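Local coordinates for protein endo-1,4-beta-xylanase (Pseudoalteromonas haloplanktis, PDB 1H12) that is a cold-adapted family 8 glycoside hydrolase that cleaves internal beta-1,4 linkages of xylan, at residues R76-S81 against A142-E147; D200-I205 against A282-M287. All blocks are in the same frame, centred on the assembly; numbering follows the deposited sequence. Where two conformers were deposited one is given.

Contacts 1 and 2 lie close to the centre of the molecule, their own centres about 13 Å apart, and Arg284 joins them. Arg284 NH2, from contact 2, forms salt bridges with Asp144 OD2 at 2.9 Å and with Glu78 OE2 at 3.2 Å, both in contact 1. Tyr203 adds a second junction, its CE1 lying 3.3 Å from Asp144 OD1. The bound xylopyranose is some way off, about 13 Å from the side chain of Arg284, in a pocket lined by Gln327, Gly341, Glu342, Tyr378 and Asn382. Trp283, next to Arg284, links contact 2 to that wall through a hydrogen bond from NE1 to Gln327 O.

Contact 1 of 2, residues R76-S81 against A142-E147; sequences RTEGQS and APDGEE
Thr77 and Ala142, which meet through OG1 and CB, also share a water with Glu146, and its oxygen is gripped from both segments between the two helix starts. The water accepts from Ala142 N at 2.9 Å and donates to Glu146 OE1 at 2.7 Å. Thr77 OG1 is also hydrogen-bonded to this water, 2.8 Å away. Thr77 has OG1 between its backbone N and carbonyl carbon (chi1 53°), which sets the hydroxyl beside the Ala142 methyl and within reach of the water, while CG2 stands beside the backbone N.

On another side of the interface Glu78 and Asp144 bring their carboxylates together, with Glu78 OE2 only 2.4 Å from Asp144 OD1. The carboxylate planes are nearly perpendicular, 88° apart. Glu78 gets there by an extended chain beyond CG, and the methyl of Ala142 lies against its OE2. Glu78 OE2 and Asp144 OD2 both form salt bridges with Arg284 NH2.

Farther along, Ser81 CB rests on Gly145 O at 3.4 Å. The Ser81 hydroxyl turns back into its own helix, where Ser81 OG donates to Glu78 O at 2.9 Å. Gly145 lets the backbones come close: Gly145 CA is 4.4 Å from Glu78 CA, and a beta carbon at this position would collide with Thr77 OG1.

The short axes of 77-81 and 143-147 run nearly parallel, 17° apart, and approach to 7.9 Å, consistent with two inner helices of the (alpha/alpha)6 barrel known for this family. Trp124 of strand 123-128 touches both Thr77 and Ala142, while the side chain of Thr77 also touches Gln107 of helix 93-107.

Contact 2 of 2, residues D200-I205 against A282-M287; sequences DPSYHI and AWRVIM
Ser202 sets its hydroxyl over one face of the Arg284 guanidinium, where a 3-10 turn (201-203) meets the first turn of helix 283-296 within the (alpha/alpha)6 barrel fold of the family. Ser202 OG is 3.4 Å from Arg284 NH2, but the angle is too poor for a hydrogen bond. Arg284 NH2 stands at the edge of the Tyr203 ring, near its plane, 4.3 Å from Tyr203 CE1. A bend in the arginine chain at chi3 (-62°) brings the guanidinium round to this position, and Arg284 NH1 is hydrogen-bonded to Tyr381 OH.

Ser202 OG donates to Asp200 OD1 at 2.8 Å, meeting it 48° out of the carboxylate plane. An alanine in place of Ser202 would probably cost Asp200 OD1 its hydroxyl donor, leaving the carboxylate freer to turn.

Beside this polar face, Val285 CG2 packs on Pro201 CB at 3.8 Å and also touches the backbone of Ser202. A water completes the junction: it donates to Ser202 O at 2.7 Å and accepts from Arg284 NE at 2.9 Å, lying in the guanidinium plane at its edge.

Contact 1 of 2, residues R76-S81 against A142-E147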
# COMPACT_ATOMS: atom_id res chain seq x y z
N ARG A 76 -8.60 -10.41 1.01
CA ARG A 76 -7.37 -10.05 1.70
C ARG A 76 -7.51 -8.72 2.43
O ARG A 76 -8.20 -7.79 2.01
CB ARG A 76 -6.22 -10.00 0.69
CG ARG A 76 -5.95 -11.37 0.10
CD ARG A 76 -4.89 -11.44 -0.96
NE ARG A 76 -4.89 -12.80 -1.49
CZ ARG A 76 -3.83 -13.47 -1.88
NH1 ARG A 76 -2.61 -12.91 -1.93
NH2 ARG A 76 -4.02 -14.73 -2.27
N THR A 77 -6.81 -8.58 3.54
CA THR A 77 -6.80 -7.36 4.31
C THR A 77 -6.13 -6.21 3.57
O THR A 77 -6.59 -5.06 3.70
CB THR A 77 -6.21 -7.52 5.71
OG1 THR A 77 -4.92 -8.13 5.59
CG2 THR A 77 -7.12 -8.33 6.58
N GLU A 78 -5.07 -6.46 2.81
CA GLU A 78 -4.45 -5.40 2.04
C GLU A 78 -5.47 -4.77 1.10
O GLU A 78 -5.71 -3.57 1.12
CB GLU A 78 -3.22 -5.92 1.31
CG GLU A 78 -2.02 -6.00 2.24
CD GLU A 78 -0.81 -6.73 1.65
OE1 GLU A 78 -0.92 -7.31 0.55
OE2 GLU A 78 0.28 -6.72 2.30
N GLY A 79 -6.10 -5.59 0.27
CA GLY A 79 -7.04 -5.03 -0.69
C GLY A 79 -8.20 -4.30 -0.05
O GLY A 79 -8.66 -3.27 -0.54
N GLN A 80 -8.71 -4.85 1.06
CA GLN A 80 -9.82 -4.25 1.81
C GLN A 80 -9.43 -2.85 2.28
O GLN A 80 -10.18 -1.88 2.12
CB GLN A 80 -10.21 -5.15 2.95
CG GLN A 80 -11.57 -4.83 3.57
CD GLN A 80 -12.73 -5.43 2.71
OE1 GLN A 80 -13.92 -5.20 3.23
NE2 GLN A 80 -12.51 -5.96 1.69
N SER A 81 -8.24 -2.76 2.91
CA SER A 81 -7.78 -1.52 3.48
C SER A 81 -7.42 -0.49 2.42
O SER A 81 -7.66 0.72 2.60
CB SER A 81 -6.58 -1.81 4.40
OG SER A 81 -5.40 -2.13 3.67
N ALA A 142 -1.52 -9.59 7.74
CA ALA A 142 -0.62 -8.95 6.78
C ALA A 142 -0.53 -7.50 7.28
O ALA A 142 -1.41 -6.71 6.95
CB ALA A 142 -1.12 -9.02 5.37
N PRO A 143 0.46 -7.18 8.13
CA PRO A 143 0.36 -5.94 8.93
C PRO A 143 0.21 -4.63 8.23
O PRO A 143 -0.25 -3.68 8.87
CB PRO A 143 1.60 -6.02 9.79
CG PRO A 143 1.77 -7.51 10.05
CD PRO A 143 1.45 -8.12 8.71
N ASP A 144 0.60 -4.48 6.95
CA ASP A 144 0.26 -3.25 6.28
C ASP A 144 -1.23 -3.05 6.05
O ASP A 144 -1.66 -1.92 5.86
CB ASP A 144 1.06 -3.03 5.01
CG ASP A 144 0.81 -4.01 3.88
OD1 ASP A 144 0.42 -5.18 4.20
OD2 ASP A 144 1.02 -3.64 2.71
N GLY A 145 -2.03 -4.12 6.10
CA GLY A 145 -3.48 -3.97 6.11
C GLY A 145 -3.93 -3.17 7.33
O GLY A 145 -4.63 -2.18 7.17
N GLU A 146 -3.52 -3.57 8.53
CA GLU A 146 -3.86 -2.82 9.72
C GLU A 146 -3.34 -1.38 9.62
O GLU A 146 -4.05 -0.45 10.04
CB GLU A 146 -3.28 -3.49 10.98
CG GLU A 146 -3.99 -4.75 11.43
CD GLU A 146 -3.64 -6.07 10.76
OE1 GLU A 146 -3.03 -6.04 9.65
OE2 GLU A 146 -3.95 -7.11 11.37
N GLU A 147 -2.14 -1.17 9.07
CA GLU A 147 -1.65 0.18 8.89
C GLU A 147 -2.60 1.04 8.06
O GLU A 147 -2.92 2.18 8.42
CB GLU A 147 -0.24 0.19 8.27
CG GLU A 147 0.81 -0.45 9.14
CD GLU A 147 2.20 -0.34 8.58
OE1 GLU A 147 2.33 -0.71 7.34
OE2 GLU A 147 3.13 0.09 9.24
O HOH W 1 -3.94 -8.13 8.19

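Contact 2 of 2, residues D200-I205 against A282-M287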
# COMPACT_ATOMS: atom_id res chain seq x y z
N ASP A 200 9.15 -6.18 6.30
CA ASP A 200 8.85 -6.21 4.86
C ASP A 200 8.92 -4.78 4.43
O ASP A 200 8.09 -3.97 4.87
CB ASP A 200 7.48 -6.85 4.69
CG ASP A 200 7.00 -6.97 3.28
OD1 ASP A 200 7.24 -6.12 2.45
OD2 ASP A 200 6.28 -8.03 3.01
N PRO A 201 9.93 -4.38 3.66
CA PRO A 201 10.07 -2.97 3.26
C PRO A 201 8.81 -2.34 2.79
O PRO A 201 8.58 -1.16 3.08
CB PRO A 201 11.23 -3.02 2.25
CG PRO A 201 12.11 -4.13 2.79
CD PRO A 201 11.10 -5.19 3.24
N SER A 202 8.00 -3.05 2.04
CA SER A 202 6.75 -2.48 1.50
C SER A 202 5.75 -2.04 2.56
O SER A 202 4.83 -1.30 2.25
CB SER A 202 6.05 -3.48 0.56
OG SER A 202 5.35 -4.47 1.27
N TYR A 203 5.93 -2.49 3.80
CA TYR A 203 5.05 -2.10 4.87
C TYR A 203 5.40 -0.75 5.48
O TYR A 203 4.67 -0.20 6.30
CB TYR A 203 5.05 -3.13 5.98
CG TYR A 203 4.54 -4.51 5.65
CD1 TYR A 203 4.10 -4.88 4.37
CD2 TYR A 203 4.48 -5.49 6.64
CE1 TYR A 203 3.63 -6.15 4.12
CE2 TYR A 203 4.03 -6.76 6.39
CZ TYR A 203 3.58 -7.10 5.13
OH TYR A 203 3.07 -8.37 4.90
N HIS A 204 6.56 -0.20 5.11
CA HIS A 204 7.08 1.07 5.67
C HIS A 204 6.53 2.26 4.91
O HIS A 204 6.92 2.52 3.77
CB HIS A 204 8.59 1.04 5.62
CG HIS A 204 9.17 0.15 6.65
ND1 HIS A 204 9.66 0.68 7.81
CD2 HIS A 204 9.25 -1.20 6.75
CE1 HIS A 204 10.04 -0.34 8.57
NE2 HIS A 204 9.80 -1.50 7.96
N ILE A 205 5.65 3.02 5.59
CA ILE A 205 5.07 4.23 5.00
C ILE A 205 5.30 5.32 6.01
O ILE A 205 4.43 5.61 6.85
CB ILE A 205 3.61 4.05 4.62
CG1 ILE A 205 3.43 2.73 3.85
CG2 ILE A 205 3.14 5.25 3.83
CD1 ILE A 205 2.07 2.34 3.64
N ALA A 282 7.51 -5.91 -3.00
CA ALA A 282 8.58 -4.96 -3.22
C ALA A 282 8.22 -3.88 -4.19
O ALA A 282 8.76 -2.77 -4.11
CB ALA A 282 9.86 -5.67 -3.61
N TRP A 283 7.33 -4.14 -5.14
CA TRP A 283 6.86 -3.13 -6.07
C TRP A 283 6.47 -1.85 -5.34
O TRP A 283 6.63 -0.75 -5.87
CB TRP A 283 5.62 -3.53 -6.85
CG TRP A 283 5.72 -4.66 -7.83
CD1 TRP A 283 6.81 -5.41 -8.20
CD2 TRP A 283 4.61 -5.19 -8.56
NE1 TRP A 283 6.43 -6.34 -9.11
CE2 TRP A 283 5.08 -6.24 -9.33
CE3 TRP A 283 3.25 -4.86 -8.63
CZ2 TRP A 283 4.23 -6.96 -10.14
CZ3 TRP A 283 2.43 -5.55 -9.42
CH2 TRP A 283 2.90 -6.60 -10.16
N ARG A 284 5.84 -2.01 -4.17
CA ARG A 284 5.26 -0.87 -3.48
C ARG A 284 6.28 -0.00 -2.77
O ARG A 284 5.92 1.09 -2.35
CB ARG A 284 4.20 -1.37 -2.45
CG ARG A 284 3.06 -2.14 -3.08
CD ARG A 284 1.89 -2.33 -2.14
NE ARG A 284 2.13 -3.09 -0.91
CZ ARG A 284 2.07 -4.40 -0.81
NH1 ARG A 284 1.99 -5.16 -1.87
NH2 ARG A 284 2.06 -4.95 0.35
N VAL A 285 7.50 -0.48 -2.61
CA VAL A 285 8.47 0.29 -1.84
C VAL A 285 8.72 1.66 -2.44
O VAL A 285 8.61 2.67 -1.74
CB VAL A 285 9.77 -0.48 -1.63
CG1 VAL A 285 10.77 0.36 -0.87
CG2 VAL A 285 9.53 -1.80 -0.90
N ILE A 286 9.08 1.74 -3.73
CA ILE A 286 9.35 3.07 -4.26
C ILE A 286 8.07 3.92 -4.41
O ILE A 286 8.14 5.14 -4.37
CB ILE A 286 10.23 3.09 -5.50
CG1 ILE A 286 9.57 2.44 -6.74
CG2 ILE A 286 11.60 2.51 -5.17
CD1 ILE A 286 10.38 2.64 -8.02
N MET A 287 6.91 3.27 -4.50
CA MET A 287 5.64 3.99 -4.39
C MET A 287 5.56 4.69 -3.01
O MET A 287 5.21 5.87 -2.94
CB MET A 287 4.48 3.02 -4.56
CG MET A 287 3.13 3.60 -4.51
SD MET A 287 1.88 2.34 -4.63
CE MET A 287 1.89 1.40 -3.33
O HOH W 2 2.22 -1.51 1.55